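Local coordinates for protein kappa-carrageenase (Pseudoalteromonas carrageenovora, PDB 1DYP) that cuts the beta-1,4 linkages inside kappa-carrageenan chains, between D-galactose 4-sulfate and 3,6-anhydro-D-galactose, through its family 16 glycoside hydrolase catalytic domain, at residues V40-A48 / P81-A89. The protein carries 1 engineered substitution. Numbering follows the deposited sequence.
Sequences VWSWKNENA and PLYYTSGVA
W43 lays one face of its indole against V88, whose CB sits 3.8 Å from the centre of the six-membered ring and 17° off its normal, a CH-pi contact; V88 CG1 lies 3.5 Å from W43 CD2, toward CG. Branching at CB lets valine cover the ring with aliphatic carbon. The opposite face of W43 receives the edge of W41, whose NE1 lies 3.2 Å above the W43 plane near the rim, so the indole is held between V88 and a second tryptophan. With its CG anti to the carbonyl carbon (chi1 -55°), W43 swings its ring toward S86 and G87, and CZ3 comes within 3.8 Å of S86 CB. Were W43 an alanine, a gap would probably open between V88 and W41, and V88 would lose its aromatic face. Strand 41-43 runs parallel to strand 81-86, part of the long strand 75-95 in the curved beta-sandwich of family 16 hydrolases. S42 O accepts S86 N at 2.9 Å, and K44 N meets S86 O almost head-on, at a C=O...N angle of 175°. The small S86 lets the tryptophans lie close, its hydroxyl hydrogen-bonded to the Q231 carbonyl and to the T59 hydroxyl. Beyond the strand end, K44 crosses T85 obliquely, CG 3.9 Å from T85 CB, while T85 OG1 is hydrogen-bonded to E62. Toward the other end, the branched tip of L82 packs against V40, CD2 lying 3.7 Å from V40 O, and a water donates to that oxygen and accepts from Y83 N. W41 in turn lies beside R234, important for substrate recognition.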
# COMPACT_ATOMS: atom_id res chain seq x y z
N VAL A 40 5.38 -8.13 -10.23
CA VAL A 40 5.68 -8.43 -11.62
C VAL A 40 5.55 -7.20 -12.52
O VAL A 40 5.06 -7.27 -13.64
CB VAL A 40 4.77 -9.55 -12.15
CG1 VAL A 40 5.08 -10.84 -11.41
CG2 VAL A 40 3.31 -9.17 -11.97
N TRP A 41 5.99 -6.07 -11.99
CA TRP A 41 5.97 -4.82 -12.73
C TRP A 41 7.17 -4.05 -12.22
O TRP A 41 7.85 -4.48 -11.30
CB TRP A 41 4.68 -4.04 -12.45
CG TRP A 41 4.47 -3.77 -10.99
CD1 TRP A 41 4.95 -2.72 -10.27
CD2 TRP A 41 3.76 -4.60 -10.07
NE1 TRP A 41 4.60 -2.85 -8.95
CE2 TRP A 41 3.87 -4.00 -8.79
CE3 TRP A 41 3.05 -5.80 -10.19
CZ2 TRP A 41 3.29 -4.56 -7.65
CZ3 TRP A 41 2.47 -6.36 -9.04
CH2 TRP A 41 2.59 -5.73 -7.79
N SER A 42 7.45 -2.91 -12.84
CA SER A 42 8.56 -2.09 -12.39
C SER A 42 8.03 -0.68 -12.21
O SER A 42 7.15 -0.24 -12.93
CB SER A 42 9.69 -2.09 -13.42
OG SER A 42 10.23 -3.40 -13.57
N TRP A 43 8.57 0.01 -11.21
CA TRP A 43 8.17 1.38 -10.95
C TRP A 43 8.92 2.30 -11.90
O TRP A 43 10.09 2.06 -12.21
CB TRP A 43 8.52 1.78 -9.52
CG TRP A 43 7.97 0.87 -8.48
CD1 TRP A 43 8.68 0.14 -7.58
CD2 TRP A 43 6.59 0.63 -8.19
NE1 TRP A 43 7.83 -0.54 -6.74
CE2 TRP A 43 6.54 -0.26 -7.10
CE3 TRP A 43 5.39 1.08 -8.75
CZ2 TRP A 43 5.33 -0.71 -6.55
CZ3 TRP A 43 4.18 0.63 -8.21
CH2 TRP A 43 4.17 -0.26 -7.11
N LYS A 44 8.25 3.34 -12.37
CA LYS A 44 8.88 4.31 -13.24
C LYS A 44 8.46 5.69 -12.78
O LYS A 44 7.28 5.96 -12.59
CB LYS A 44 8.46 4.10 -14.70
CG LYS A 44 8.95 2.79 -15.32
CD LYS A 44 10.46 2.72 -15.40
CE LYS A 44 10.91 1.42 -16.05
NZ LYS A 44 12.39 1.31 -16.19
N ASN A 45 9.45 6.55 -12.58
CA ASN A 45 9.21 7.91 -12.13
C ASN A 45 8.18 8.62 -13.01
O ASN A 45 7.35 9.38 -12.52
CB ASN A 45 10.52 8.70 -12.13
CG ASN A 45 10.32 10.16 -11.78
OD1 ASN A 45 9.75 10.48 -10.73
ND2 ASN A 45 10.78 11.05 -12.65
N GLU A 46 8.22 8.35 -14.31
CA GLU A 46 7.29 9.00 -15.23
C GLU A 46 5.85 8.55 -15.04
O GLU A 46 4.92 9.19 -15.55
CB GLU A 46 7.73 8.80 -16.68
CG GLU A 46 7.51 7.41 -17.25
CD GLU A 46 7.80 7.34 -18.74
OE1 GLU A 46 8.98 7.50 -19.13
OE2 GLU A 46 6.85 7.13 -19.52
N ASN A 47 5.65 7.45 -14.32
CA ASN A 47 4.30 6.94 -14.09
C ASN A 47 3.64 7.66 -12.92
O ASN A 47 2.48 7.40 -12.59
CB ASN A 47 4.33 5.43 -13.84
CG ASN A 47 4.50 4.64 -15.11
OD1 ASN A 47 4.73 3.43 -15.08
ND2 ASN A 47 4.38 5.32 -16.25
N ALA A 48 4.39 8.56 -12.28
CA ALA A 48 3.87 9.34 -11.17
C ALA A 48 3.81 10.78 -11.64
O ALA A 48 4.84 11.40 -11.91
CB ALA A 48 4.79 9.21 -9.96
N PRO A 81 11.41 -11.08 -18.53
CA PRO A 81 10.41 -10.25 -19.20
C PRO A 81 9.17 -9.95 -18.37
O PRO A 81 8.55 -10.85 -17.81
CB PRO A 81 10.08 -11.05 -20.46
CG PRO A 81 10.26 -12.46 -20.01
CD PRO A 81 11.52 -12.40 -19.19
N LEU A 82 8.83 -8.67 -18.28
CA LEU A 82 7.65 -8.21 -17.57
C LEU A 82 6.84 -7.40 -18.56
O LEU A 82 7.37 -6.97 -19.59
CB LEU A 82 8.02 -7.39 -16.34
CG LEU A 82 8.72 -8.22 -15.25
CD1 LEU A 82 9.05 -7.34 -14.06
CD2 LEU A 82 7.83 -9.38 -14.82
N TYR A 83 5.57 -7.16 -18.26
CA TYR A 83 4.71 -6.50 -19.23
C TYR A 83 4.05 -5.19 -18.83
O TYR A 83 3.43 -4.53 -19.67
CB TYR A 83 3.65 -7.51 -19.66
CG TYR A 83 4.27 -8.86 -19.95
CD1 TYR A 83 5.00 -9.08 -21.11
CD2 TYR A 83 4.20 -9.89 -19.01
CE1 TYR A 83 5.64 -10.30 -21.34
CE2 TYR A 83 4.84 -11.11 -19.22
CZ TYR A 83 5.56 -11.30 -20.39
OH TYR A 83 6.21 -12.50 -20.60
N TYR A 84 4.17 -4.81 -17.57
CA TYR A 84 3.57 -3.57 -17.10
C TYR A 84 4.49 -2.79 -16.18
O TYR A 84 5.32 -3.36 -15.47
CB TYR A 84 2.27 -3.87 -16.32
CG TYR A 84 1.23 -4.61 -17.11
CD1 TYR A 84 1.28 -6.00 -17.24
CD2 TYR A 84 0.20 -3.92 -17.76
CE1 TYR A 84 0.33 -6.68 -18.00
CE2 TYR A 84 -0.74 -4.60 -18.53
CZ TYR A 84 -0.67 -5.98 -18.64
OH TYR A 84 -1.60 -6.65 -19.41
N THR A 85 4.35 -1.47 -16.20
CA THR A 85 5.12 -0.60 -15.32
C THR A 85 4.06 0.17 -14.55
O THR A 85 2.92 0.29 -15.00
CB THR A 85 6.02 0.40 -16.08
OG1 THR A 85 5.24 1.18 -16.98
CG2 THR A 85 7.11 -0.36 -16.84
N SER A 86 4.40 0.66 -13.37
CA SER A 86 3.41 1.39 -12.60
C SER A 86 4.01 2.55 -11.83
O SER A 86 5.20 2.85 -11.96
CB SER A 86 2.67 0.45 -11.65
OG SER A 86 1.46 1.04 -11.21
N GLY A 87 3.17 3.20 -11.03
CA GLY A 87 3.61 4.35 -10.26
C GLY A 87 3.57 4.16 -8.76
O GLY A 87 2.73 3.43 -8.22
N VAL A 88 4.48 4.84 -8.08
CA VAL A 88 4.60 4.77 -6.64
C VAL A 88 5.12 6.09 -6.07
O VAL A 88 5.84 6.83 -6.74
CB VAL A 88 5.56 3.64 -6.21
CG1 VAL A 88 6.94 3.88 -6.82
CG2 VAL A 88 5.66 3.57 -4.68
N ALA A 89 4.71 6.37 -4.84
CA ALA A 89 5.16 7.55 -4.10
C ALA A 89 5.41 7.00 -2.70
O ALA A 89 4.46 6.67 -1.98
CB ALA A 89 4.08 8.62 -4.08
O HOH W 1 4.24 -8.03 -16.00
O HOH W 2 6.24 6.12 -9.91